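Local coordinates for protein amine Dehydrogenase (Pseudomonas putida, PDB 1JMX) that probably carries electrons through its two covalently attached c-type hemes, as the heme-bearing alpha subunit of a quinohemoprotein amine dehydrogenase, at residues P175-L180 and A230-G235; W184-H189 and V212-A217; G198-T203 and Y236-N241; V242-A247 and G262-A267. All blocks are in the same frame, centred on the assembly; numbering follows the deposited sequence.

Contact 1 of 4, residues P175-L180 and A230-G235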
loop_
_atom_site.group_PDB
_atom_site.type_symbol
_atom_site.label_atom_id
_atom_site.label_comp_id
_atom_site.label_asym_id
_atom_site.label_seq_id
_atom_site.Cartn_x
_atom_site.Cartn_y
_atom_site.Cartn_z
ATOM N N PRO A 175 16.935 32.379 -5.569
ATOM C CA PRO A 175 17.987 32.604 -6.572
ATOM C C PRO A 175 17.593 32.162 -7.983
ATOM O O PRO A 175 16.678 31.355 -8.163
ATOM C CB PRO A 175 19.140 31.753 -6.042
ATOM C CG PRO A 175 18.416 30.584 -5.433
ATOM C CD PRO A 175 17.301 31.271 -4.667
ATOM N N LYS A 176 18.300 32.679 -8.983
ATOM C CA LYS A 176 18.021 32.308 -10.372
ATOM C C LYS A 176 18.853 31.081 -10.745
ATOM O O LYS A 176 19.709 30.643 -9.971
ATOM C CB LYS A 176 18.304 33.494 -11.315
ATOM C CG LYS A 176 18.037 33.216 -12.802
ATOM C CD LYS A 176 18.094 34.481 -13.667
ATOM C CE LYS A 176 19.355 35.297 -13.414
ATOM N NZ LYS A 176 19.636 36.269 -14.509
ATOM N N ALA A 177 18.565 30.503 -11.910
ATOM C CA ALA A 177 19.268 29.322 -12.395
ATOM C C ALA A 177 20.670 29.657 -12.886
ATOM O O ALA A 177 21.478 28.765 -13.132
ATOM C CB ALA A 177 18.458 28.657 -13.512
ATOM N N ASP A 178 20.948 30.945 -13.056
ATOM C CA ASP A 178 22.260 31.387 -13.511
ATOM C C ASP A 178 23.326 31.144 -12.430
ATOM O O ASP A 178 24.526 31.210 -12.704
ATOM C CB ASP A 178 22.215 32.876 -13.892
ATOM C CG ASP A 178 22.156 33.799 -12.676
ATOM O OD1 ASP A 178 21.514 33.452 -11.661
ATOM O OD2 ASP A 178 22.758 34.888 -12.734
ATOM N N ALA A 179 22.875 30.876 -11.205
ATOM C CA ALA A 179 23.768 30.616 -10.075
ATOM C C ALA A 179 24.294 29.179 -10.013
ATOM O O ALA A 179 25.175 28.886 -9.207
ATOM C CB ALA A 179 23.068 30.959 -8.763
ATOM N N LEU A 180 23.775 28.297 -10.867
ATOM C CA LEU A 180 24.185 26.889 -10.855
ATOM C C LEU A 180 25.264 26.423 -11.837
ATOM O O LEU A 180 25.969 25.456 -11.552
ATOM C CB LEU A 180 22.961 25.972 -10.962
ATOM C CG LEU A 180 21.878 26.158 -9.894
ATOM C CD1 LEU A 180 20.791 25.134 -10.104
ATOM C CD2 LEU A 180 22.463 26.033 -8.494
ATOM N N ALA A 230 19.017 18.498 -16.791
ATOM C CA ALA A 230 18.310 18.779 -15.560
ATOM C C ALA A 230 17.498 20.063 -15.666
ATOM O O ALA A 230 17.752 20.906 -16.532
ATOM C CB ALA A 230 19.292 18.881 -14.417
ATOM N N ILE A 231 16.477 20.161 -14.817
ATOM C CA ILE A 231 15.606 21.321 -14.746
ATOM C C ILE A 231 15.661 21.749 -13.296
ATOM O O ILE A 231 15.927 20.938 -12.412
ATOM C CB ILE A 231 14.132 20.987 -15.122
ATOM C CG1 ILE A 231 14.058 20.467 -16.560
ATOM C CG2 ILE A 231 13.252 22.248 -15.021
ATOM C CD1 ILE A 231 12.640 20.182 -17.049
ATOM N N LEU A 232 15.404 23.025 -13.058
ATOM C CA LEU A 232 15.436 23.569 -11.717
ATOM C C LEU A 232 14.077 24.204 -11.408
ATOM O O LEU A 232 13.631 25.118 -12.109
ATOM C CB LEU A 232 16.580 24.588 -11.620
ATOM C CG LEU A 232 17.147 25.157 -10.315
ATOM C CD1 LEU A 232 16.617 26.547 -10.065
ATOM C CD2 LEU A 232 16.907 24.231 -9.143
ATOM N N TYR A 233 13.411 23.658 -10.392
ATOM C CA TYR A 233 12.107 24.129 -9.939
ATOM C C TYR A 233 12.226 24.962 -8.680
ATOM O O TYR A 233 13.010 24.647 -7.790
ATOM C CB TYR A 233 11.189 22.950 -9.618
ATOM C CG TYR A 233 10.899 22.033 -10.770
ATOM C CD1 TYR A 233 11.507 20.785 -10.857
ATOM C CD2 TYR A 233 9.976 22.389 -11.752
ATOM C CE1 TYR A 233 11.200 19.910 -11.885
ATOM C CE2 TYR A 233 9.661 21.524 -12.784
ATOM C CZ TYR A 233 10.274 20.286 -12.843
ATOM O OH TYR A 233 9.954 19.416 -13.848
ATOM N N ASN A 234 11.443 26.030 -8.616
ATOM C CA ASN A 234 11.398 26.911 -7.454
ATOM C C ASN A 234 12.756 27.395 -6.943
ATOM O O ASN A 234 12.935 27.591 -5.745
ATOM C CB ASN A 234 10.609 26.228 -6.330
ATOM C CG ASN A 234 10.158 27.194 -5.251
ATOM O OD1 ASN A 234 10.059 28.393 -5.476
ATOM N ND2 ASN A 234 9.879 26.666 -4.069
ATOM N N GLY A 235 13.717 27.546 -7.849
ATOM C CA GLY A 235 15.029 28.046 -7.477
ATOM C C GLY A 235 15.966 27.138 -6.709
ATOM O O GLY A 235 17.111 27.522 -6.477
#
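The loop that joins helix 165-173 to the first strand of an eight-stranded antiparallel barrel lies against the end of strand 223-233, where Leu180 and Leu232 meet. Their side chains cross at about a right angle. The CD1 methyl of Leu180 comes to 3.7 Å from CG of Leu232, with CD2 of Leu232 a little farther from the same methyl at 4.1 Å. Leu180 can reach inward because its CG stands beside its backbone N and anti to the carbonyl carbon (chi1 -56°). Ala177 adds a looser apolar touch, its CB 4.4 Å from CD1 of Leu232. Ala177 begins a short 3-10 turn (177-179), and Leu180 follows directly after it, its N bonded to Ala177 O at 3.3 Å. Beyond the pair, Leu180 packs on Trp238 and Leu232 on Phe210, so the loop joins the apolar interior of the barrel; the carbonyl of Leu180 accepts the indole N-H of Trp184. The chain leaves the strand through Asn234 and Gly235, both with positive phi. Here the two backbones come near each other, with Pro175 CA 5.5 Å from Gly235 CA, and the proline ring carbon CG of Pro175 rests 3.5 Å from the carbonyl O of Gly235.

Contact 2 of 4, residues W184-H189 and V212-A217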
loop_
_atom_site.group_PDB
_atom_site.type_symbol
_atom_site.label_atom_id
_atom_site.label_comp_id
_atom_site.label_asym_id
_atom_site.label_seq_id
_atom_site.Cartn_x
_atom_site.Cartn_y
_atom_site.Cartn_z
ATOM N N TRP A 184 31.230 21.132 -10.404
ATOM C CA TRP A 184 30.759 20.697 -9.103
ATOM C C TRP A 184 31.432 19.420 -8.642
ATOM O O TRP A 184 31.181 18.353 -9.188
ATOM C CB TRP A 184 29.244 20.465 -9.140
ATOM C CG TRP A 184 28.429 21.711 -9.228
ATOM C CD1 TRP A 184 28.258 22.512 -10.326
ATOM C CD2 TRP A 184 27.629 22.282 -8.185
ATOM N NE1 TRP A 184 27.399 23.540 -10.030
ATOM C CE2 TRP A 184 26.995 23.426 -8.725
ATOM C CE3 TRP A 184 27.384 21.939 -6.848
ATOM C CZ2 TRP A 184 26.128 24.228 -7.970
ATOM C CZ3 TRP A 184 26.524 22.737 -6.098
ATOM C CH2 TRP A 184 25.907 23.868 -6.662
ATOM N N ALA A 185 32.261 19.522 -7.611
ATOM C CA ALA A 185 32.935 18.347 -7.068
ATOM C C ALA A 185 31.914 17.564 -6.263
ATOM O O ALA A 185 31.239 18.129 -5.403
ATOM C CB ALA A 185 34.096 18.769 -6.166
ATOM N N PHE A 186 31.775 16.276 -6.544
ATOM C CA PHE A 186 30.821 15.472 -5.799
ATOM C C PHE A 186 31.401 14.229 -5.124
ATOM O O PHE A 186 32.449 13.697 -5.512
ATOM C CB PHE A 186 29.598 15.104 -6.666
ATOM C CG PHE A 186 29.876 14.077 -7.733
ATOM C CD1 PHE A 186 30.130 14.467 -9.043
ATOM C CD2 PHE A 186 29.864 12.715 -7.430
ATOM C CE1 PHE A 186 30.366 13.519 -10.041
ATOM C CE2 PHE A 186 30.101 11.760 -8.420
ATOM C CZ PHE A 186 30.352 12.164 -9.729
ATOM N N SER A 187 30.681 13.782 -4.103
ATOM C CA SER A 187 31.029 12.608 -3.327
ATOM C C SER A 187 29.704 11.922 -3.025
ATOM O O SER A 187 28.677 12.578 -2.871
ATOM C CB SER A 187 31.713 13.022 -2.025
ATOM O OG SER A 187 32.063 11.887 -1.266
ATOM N N GLY A 188 29.730 10.602 -2.948
ATOM C CA GLY A 188 28.521 9.862 -2.666
ATOM C C GLY A 188 28.816 8.422 -2.309
ATOM O O GLY A 188 29.966 7.984 -2.351
ATOM N N HIS A 189 27.770 7.678 -1.971
ATOM C CA HIS A 189 27.913 6.285 -1.599
ATOM C C HIS A 189 26.698 5.466 -2.000
ATOM O O HIS A 189 25.563 5.851 -1.726
ATOM C CB HIS A 189 28.114 6.165 -0.088
ATOM C CG HIS A 189 28.390 4.768 0.373
ATOM N ND1 HIS A 189 27.392 3.840 0.573
ATOM C CD2 HIS A 189 29.554 4.129 0.635
ATOM C CE1 HIS A 189 27.928 2.690 0.934
ATOM N NE2 HIS A 189 29.239 2.838 0.979
ATOM N N VAL A 212 24.212 18.393 -18.419
ATOM C CA VAL A 212 24.979 17.875 -17.286
ATOM C C VAL A 212 25.985 16.819 -17.716
ATOM O O VAL A 212 25.696 15.961 -18.548
ATOM C CB VAL A 212 24.040 17.258 -16.194
ATOM C CG1 VAL A 212 24.829 16.916 -14.940
ATOM C CG2 VAL A 212 22.902 18.214 -15.847
ATOM N N GLU A 213 27.166 16.880 -17.115
ATOM C CA GLU A 213 28.227 15.933 -17.419
ATOM C C GLU A 213 28.829 15.437 -16.114
ATOM O O GLU A 213 29.310 16.220 -15.305
ATOM C CB GLU A 213 29.309 16.609 -18.263
ATOM C CG GLU A 213 30.364 15.666 -18.805
ATOM C CD GLU A 213 30.237 15.443 -20.309
ATOM O OE1 GLU A 213 30.250 14.259 -20.748
ATOM O OE2 GLU A 213 30.135 16.451 -21.053
ATOM N N VAL A 214 28.763 14.132 -15.906
ATOM C CA VAL A 214 29.300 13.522 -14.705
ATOM C C VAL A 214 30.578 12.782 -15.072
ATOM O O VAL A 214 30.597 11.988 -16.018
ATOM C CB VAL A 214 28.286 12.529 -14.099
ATOM C CG1 VAL A 214 28.748 12.058 -12.748
ATOM C CG2 VAL A 214 26.924 13.183 -13.991
ATOM N N LYS A 215 31.657 13.087 -14.359
ATOM C CA LYS A 215 32.936 12.432 -14.590
ATOM C C LYS A 215 33.541 11.956 -13.274
ATOM O O LYS A 215 33.969 12.762 -12.458
ATOM C CB LYS A 215 33.909 13.373 -15.309
ATOM C CG LYS A 215 34.138 13.016 -16.772
ATOM C CD LYS A 215 32.837 13.099 -17.561
ATOM C CE LYS A 215 32.712 11.973 -18.585
ATOM N NZ LYS A 215 31.310 11.850 -19.117
ATOM N N GLY A 216 33.579 10.644 -13.070
ATOM C CA GLY A 216 34.142 10.119 -11.842
ATOM C C GLY A 216 34.265 8.612 -11.836
ATOM O O GLY A 216 34.336 7.976 -12.887
ATOM N N ALA A 217 34.304 8.038 -10.642
ATOM C CA ALA A 217 34.418 6.595 -10.497
ATOM C C ALA A 217 34.116 6.206 -9.071
ATOM O O ALA A 217 34.049 7.057 -8.185
ATOM C CB ALA A 217 35.825 6.136 -10.867
#
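Segments 184-189 and 212-217 pass without a backbone bond between them, Phe186 CA and Gly216 CA standing 8.7 Å apart, and the contact between them is made chiefly by one aromatic side chain. Phe186 points toward the other strand, and the far end of its ring meets a single methyl of Val214: CG1 lies 3.4 Å from CZ of Phe186 and 3.5 Å from CE1. The two side chains cross at about a right angle. With CG of Phe186 set between the backbone N and the carbonyl carbon (chi1 72°), the ring reaches the CG1 branch of Val214. Both strands belong to the closed antiparallel barrel, as first and third in order, with strand 194-204 bonded between them; the contact therefore reaches over an intervening strand within the barrel interior. Phe276 and Phe224 also pack round Phe186, making an aromatic cluster there. On the exposed side of strand 209-218, where the CB of Lys215 points away from segment 184-189, a local ion pair forms: Lys215 NZ donates to Glu213 OE1 over 3.1 Å, reaching it on the anti side and 15° out of the carboxylate plane. A weak bond runs from the same NZ of Lys215 to the carbonyl O of Val214, at 3.2 Å.

Contact 3 of 4, residues G198-T203 and Y236-N241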
loop_
_atom_site.group_PDB
_atom_site.type_symbol
_atom_site.label_atom_id
_atom_site.label_comp_id
_atom_site.label_asym_id
_atom_site.label_seq_id
_atom_site.Cartn_x
_atom_site.Cartn_y
_atom_site.Cartn_z
ATOM N N GLY A 198 33.754 12.481 -7.998
ATOM C CA GLY A 198 34.030 13.004 -9.320
ATOM C C GLY A 198 33.658 14.463 -9.469
ATOM O O GLY A 198 33.534 15.197 -8.487
ATOM N N VAL A 199 33.477 14.882 -10.714
ATOM C CA VAL A 199 33.117 16.256 -11.026
ATOM C C VAL A 199 31.932 16.293 -11.976
ATOM O O VAL A 199 31.882 15.579 -12.972
ATOM C CB VAL A 199 34.320 17.043 -11.637
ATOM C CG1 VAL A 199 33.885 18.449 -12.052
ATOM C CG2 VAL A 199 35.443 17.148 -10.618
ATOM N N MET A 200 30.959 17.113 -11.621
ATOM C CA MET A 200 29.775 17.279 -12.420
ATOM C C MET A 200 29.819 18.670 -13.018
ATOM O O MET A 200 29.920 19.671 -12.311
ATOM C CB MET A 200 28.523 17.102 -11.567
ATOM C CG MET A 200 27.241 17.091 -12.379
ATOM S SD MET A 200 25.786 16.740 -11.373
ATOM C CE MET A 200 25.574 18.275 -10.482
ATOM N N SER A 201 29.837 18.705 -14.339
ATOM C CA SER A 201 29.869 19.945 -15.077
ATOM C C SER A 201 28.439 20.315 -15.472
ATOM O O SER A 201 27.741 19.552 -16.140
ATOM C CB SER A 201 30.746 19.768 -16.319
ATOM O OG SER A 201 30.889 20.982 -17.043
ATOM N N VAL A 202 27.999 21.475 -15.008
ATOM C CA VAL A 202 26.664 21.976 -15.302
ATOM C C VAL A 202 26.824 23.167 -16.229
ATOM O O VAL A 202 27.564 24.095 -15.923
ATOM C CB VAL A 202 25.942 22.446 -14.016
ATOM C CG1 VAL A 202 24.530 22.892 -14.338
ATOM C CG2 VAL A 202 25.926 21.338 -12.981
ATOM N N THR A 203 26.179 23.110 -17.388
ATOM C CA THR A 203 26.241 24.208 -18.350
ATOM C C THR A 203 24.804 24.585 -18.674
ATOM O O THR A 203 23.926 23.732 -18.695
ATOM C CB THR A 203 26.996 23.818 -19.666
ATOM O OG1 THR A 203 26.239 22.850 -20.394
ATOM C CG2 THR A 203 28.376 23.236 -19.362
ATOM N N TYR A 236 15.511 25.947 -6.317
ATOM C CA TYR A 236 16.369 25.021 -5.576
ATOM C C TYR A 236 16.100 23.546 -5.855
ATOM O O TYR A 236 17.002 22.727 -5.710
ATOM C CB TYR A 236 16.307 25.290 -4.065
ATOM C CG TYR A 236 15.065 24.774 -3.359
ATOM C CD1 TYR A 236 15.127 23.653 -2.531
ATOM C CD2 TYR A 236 13.837 25.415 -3.510
ATOM C CE1 TYR A 236 13.999 23.184 -1.869
ATOM C CE2 TYR A 236 12.702 24.956 -2.855
ATOM C CZ TYR A 236 12.789 23.845 -2.035
ATOM O OH TYR A 236 11.677 23.415 -1.359
ATOM N N GLU A 237 14.875 23.211 -6.265
ATOM C CA GLU A 237 14.508 21.823 -6.555
ATOM C C GLU A 237 15.056 21.304 -7.878
ATOM O O GLU A 237 14.427 21.414 -8.931
ATOM C CB GLU A 237 12.993 21.625 -6.482
ATOM C CG GLU A 237 12.414 21.687 -5.069
ATOM C CD GLU A 237 12.745 20.465 -4.207
ATOM O OE1 GLU A 237 13.574 19.615 -4.601
ATOM O OE2 GLU A 237 12.160 20.351 -3.111
ATOM N N TRP A 238 16.230 20.694 -7.784
ATOM C CA TRP A 238 16.941 20.140 -8.921
ATOM C C TRP A 238 16.466 18.739 -9.292
ATOM O O TRP A 238 16.487 17.826 -8.469
ATOM C CB TRP A 238 18.435 20.123 -8.597
ATOM C CG TRP A 238 19.304 19.436 -9.597
ATOM C CD1 TRP A 238 19.529 18.092 -9.708
ATOM C CD2 TRP A 238 20.129 20.065 -10.585
ATOM N NE1 TRP A 238 20.449 17.846 -10.697
ATOM C CE2 TRP A 238 20.836 19.038 -11.252
ATOM C CE3 TRP A 238 20.343 21.396 -10.969
ATOM C CZ2 TRP A 238 21.748 19.304 -12.285
ATOM C CZ3 TRP A 238 21.245 21.659 -11.991
ATOM C CH2 TRP A 238 21.936 20.617 -12.639
ATOM N N ARG A 239 16.051 18.580 -10.545
ATOM C CA ARG A 239 15.594 17.296 -11.056
ATOM C C ARG A 239 16.381 16.992 -12.313
ATOM O O ARG A 239 16.298 17.720 -13.291
ATOM C CB ARG A 239 14.096 17.332 -11.373
ATOM C CG ARG A 239 13.225 17.509 -10.159
ATOM C CD ARG A 239 13.367 16.343 -9.199
ATOM N NE ARG A 239 12.540 16.542 -8.017
ATOM C CZ ARG A 239 12.852 17.367 -7.027
ATOM N NH1 ARG A 239 13.977 18.061 -7.065
ATOM N NH2 ARG A 239 12.017 17.535 -6.020
ATOM N N GLY A 240 17.135 15.905 -12.300
ATOM C CA GLY A 240 17.920 15.579 -13.467
ATOM C C GLY A 240 17.899 14.129 -13.870
ATOM O O GLY A 240 17.408 13.268 -13.145
ATOM N N ASN A 241 18.384 13.875 -15.080
ATOM C CA ASN A 241 18.464 12.528 -15.602
ATOM C C ASN A 241 19.812 12.409 -16.282
ATOM O O ASN A 241 20.117 13.149 -17.220
ATOM C CB ASN A 241 17.343 12.240 -16.599
ATOM C CG ASN A 241 17.297 10.778 -16.992
ATOM O OD1 ASN A 241 17.969 10.342 -17.941
ATOM N ND2 ASN A 241 16.544 9.999 -16.232
#
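Val202 and Trp238 approach from opposite directions, and the indole presents the rim of its six-membered ring to the branched end of the valine. CG1 of Val202 lies near the ring plane, 3.8 Å from CH2 of Trp238, and the CG2 methyl of Val202 is 4.1 Å from the same CH2. Met200 meets the neighbouring corner obliquely, its CE 4.4 Å from CZ2 of Trp238. CG of Trp238 is anti to the backbone N (chi1 173°), which extends the indole toward strand 194-204. These residues face one another over the inside of the antiparallel barrel: strand 194-204 is the second strand in order and strand 237-244 the fifth, so apolar tips fill the interior between strands that share no backbone bonds. Within that interior the ring of Phe253 lies nearly parallel to the indole, and the indole NE1 donates to Gln251 OE1, which satisfies its buried N-H.

Where strand 237-244 starts, Tyr236 and Glu237 both face Tyr233 and form a classic beta bulge. On the side turned from Val202, Arg239 holds Glu237 end-on, NH1 and NH2 both reaching the one oxygen OE1. The NH1 of Arg239 stands 2.9 Å from Glu237 OE1, on its anti side but 33° out of the carboxylate plane, and NH2 comes from farther above it, 74° out; both use the same face, and the oxygen stays in the guanidinium plane. Each group has a second charged partner, Arg79 for the OE2 of Glu237 and Glu35 for the NH2 of Arg239.

Contact 4 of 4, residues V242-A247 and G262-A267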
loop_
_atom_site.group_PDB
_atom_site.type_symbol
_atom_site.label_atom_id
_atom_site.label_comp_id
_atom_site.label_asym_id
_atom_site.label_seq_id
_atom_site.Cartn_x
_atom_site.Cartn_y
_atom_site.Cartn_z
ATOM N N VAL A 242 20.624 11.486 -15.787
ATOM C CA VAL A 242 21.952 11.276 -16.321
ATOM C C VAL A 242 22.187 9.821 -16.666
ATOM O O VAL A 242 22.140 8.943 -15.801
ATOM C CB VAL A 242 23.029 11.744 -15.323
ATOM C CG1 VAL A 242 24.411 11.491 -15.884
ATOM C CG2 VAL A 242 22.847 13.228 -15.015
ATOM N N LYS A 243 22.429 9.585 -17.948
ATOM C CA LYS A 243 22.696 8.260 -18.473
ATOM C C LYS A 243 24.145 7.882 -18.148
ATOM O O LYS A 243 25.082 8.335 -18.825
ATOM C CB LYS A 243 22.482 8.275 -19.989
ATOM C CG LYS A 243 22.706 6.948 -20.682
ATOM C CD LYS A 243 21.522 6.033 -20.498
ATOM C CE LYS A 243 21.754 4.684 -21.159
ATOM N NZ LYS A 243 20.678 3.713 -20.770
ATOM N N VAL A 244 24.327 7.121 -17.063
ATOM C CA VAL A 244 25.654 6.662 -16.640
ATOM C C VAL A 244 25.790 5.193 -17.024
ATOM O O VAL A 244 25.225 4.302 -16.373
ATOM C CB VAL A 244 25.873 6.821 -15.115
ATOM C CG1 VAL A 244 27.275 6.337 -14.735
ATOM C CG2 VAL A 244 25.690 8.272 -14.700
ATOM N N GLY A 245 26.539 4.950 -18.095
ATOM C CA GLY A 245 26.718 3.596 -18.582
ATOM C C GLY A 245 25.474 3.139 -19.326
ATOM O O GLY A 245 25.046 3.777 -20.296
ATOM N N ASP A 246 24.864 2.064 -18.836
ATOM C CA ASP A 246 23.663 1.495 -19.447
ATOM C C ASP A 246 22.403 1.848 -18.655
ATOM O O ASP A 246 21.304 1.387 -18.986
ATOM C CB ASP A 246 23.790 -0.034 -19.528
ATOM C CG ASP A 246 25.001 -0.484 -20.343
ATOM O OD1 ASP A 246 24.825 -0.819 -21.540
ATOM O OD2 ASP A 246 26.127 -0.503 -19.790
ATOM N N ALA A 247 22.548 2.695 -17.642
ATOM C CA ALA A 247 21.404 3.060 -16.819
ATOM C C ALA A 247 21.133 4.551 -16.744
ATOM O O ALA A 247 22.056 5.370 -16.703
ATOM C CB ALA A 247 21.583 2.496 -15.406
ATOM N N GLY A 262 21.251 15.437 -2.050
ATOM C CA GLY A 262 20.141 14.615 -2.466
ATOM C C GLY A 262 20.501 13.168 -2.719
ATOM O O GLY A 262 21.388 12.600 -2.076
ATOM N N ARG A 263 19.823 12.588 -3.700
ATOM C CA ARG A 263 20.019 11.197 -4.041
ATOM C C ARG A 263 19.933 10.990 -5.540
ATOM O O ARG A 263 19.176 11.662 -6.231
ATOM C CB ARG A 263 18.961 10.359 -3.323
ATOM C CG ARG A 263 19.085 8.862 -3.483
ATOM C CD ARG A 263 18.127 8.160 -2.545
ATOM N NE ARG A 263 18.317 6.720 -2.559
ATOM C CZ ARG A 263 17.543 5.872 -3.220
ATOM N NH1 ARG A 263 16.508 6.313 -3.922
ATOM N NH2 ARG A 263 17.841 4.587 -3.221
ATOM N N MET A 264 20.755 10.077 -6.039
ATOM C CA MET A 264 20.780 9.746 -7.448
ATOM C C MET A 264 20.460 8.264 -7.524
ATOM O O MET A 264 21.166 7.452 -6.940
ATOM C CB MET A 264 22.164 10.013 -8.018
ATOM C CG MET A 264 22.151 10.723 -9.341
ATOM S SD MET A 264 23.824 11.055 -9.879
ATOM C CE MET A 264 23.757 10.437 -11.535
ATOM N N PHE A 265 19.393 7.910 -8.231
ATOM C CA PHE A 265 18.987 6.511 -8.325
ATOM C C PHE A 265 18.577 6.083 -9.722
ATOM O O PHE A 265 18.333 6.910 -10.592
ATOM C CB PHE A 265 17.832 6.249 -7.353
ATOM C CG PHE A 265 16.654 7.160 -7.552
ATOM C CD1 PHE A 265 15.590 6.780 -8.371
ATOM C CD2 PHE A 265 16.612 8.403 -6.937
ATOM C CE1 PHE A 265 14.507 7.627 -8.574
ATOM C CE2 PHE A 265 15.532 9.262 -7.133
ATOM C CZ PHE A 265 14.475 8.872 -7.955
ATOM N N GLU A 266 18.501 4.778 -9.936
ATOM C CA GLU A 266 18.079 4.266 -11.220
ATOM C C GLU A 266 16.617 4.609 -11.429
ATOM O O GLU A 266 15.762 4.281 -10.604
ATOM C CB GLU A 266 18.261 2.767 -11.276
ATOM C CG GLU A 266 19.672 2.342 -11.518
ATOM C CD GLU A 266 19.740 0.905 -11.925
ATOM O OE1 GLU A 266 20.376 0.125 -11.195
ATOM O OE2 GLU A 266 19.143 0.550 -12.967
ATOM N N ALA A 267 16.347 5.286 -12.540
ATOM C CA ALA A 267 15.001 5.717 -12.911
ATOM C C ALA A 267 13.983 4.593 -12.804
ATOM O O ALA A 267 12.824 4.817 -12.467
ATOM C CB ALA A 267 15.023 6.243 -14.321
#
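Apolar packing comes first, and it rests on the end of one methionine: CE of Met264 lies 4.1 Å from CB of Val242 and 4.3 Å from CG2 of Val244, so the methyl touches two valines from the same strand. The methionine chain runs extended to its sulfur and then bends (chi3 130°), which carries CE over to the valines. Phe224 packs against both Met264 and Val244, extending the same apolar patch.

A second kind of touch is van der Waals contact without a bond. Ala247 directs its CB toward segment 262-267, where OE2 of Glu266 stands 4.0 Å from it. Glu266 reaches this place with its chain extended beyond CG. The same OE2 is close to Glu268 OE1, a like charge that may raise the proton affinity of one or both carboxylates, while Arg272, which the Glu266 side chain also touches, would probably offset this.

In the barrel, strands 237-244 and 259-266 are fifth and seventh, and strand 247-256 pairs with both; the side chains thus meet past a strand that lies between the two. Segment 242-247 includes the turn of the hairpin that leads into this middle strand, a type II' turn from Val244 to Ala247 with Gly245 at its first corner, where phi is positive at 77°.

Polar interactions are local to that hairpin. The backbone N of Val244 donates to the O of Ala247 over 2.9 Å, and the return bond from Ala247 N to Val244 O is weak at 3.4 Å. Another weak bond takes Lys243 NZ to the carbonyl O of Asp246, 3.0 Å away.

Overall arrangement
Followed from the N terminus, the chain opens contact 1 in the loop at 175-180, contact 2 in the first barrel strand and contact 3 in the second. Contact 2 closes first, at 212-217, and is nested inside the loop that contact 1 closes at 230-235. Contact 3, closing at 236-241, crosses both. Contact 4 begins directly afterwards at 242-247 and closes at 262-267, in series with the rest. Contacts 2 to 4 join strands of one barrel and contact 1 ties the preceding loop to it; the four pack on one another: Ala230 of contact 1 on Trp238 of contact 3, Val212 of contact 2 on Met200 of contact 3, and Val214 of contact 2 on Val242 of contact 4.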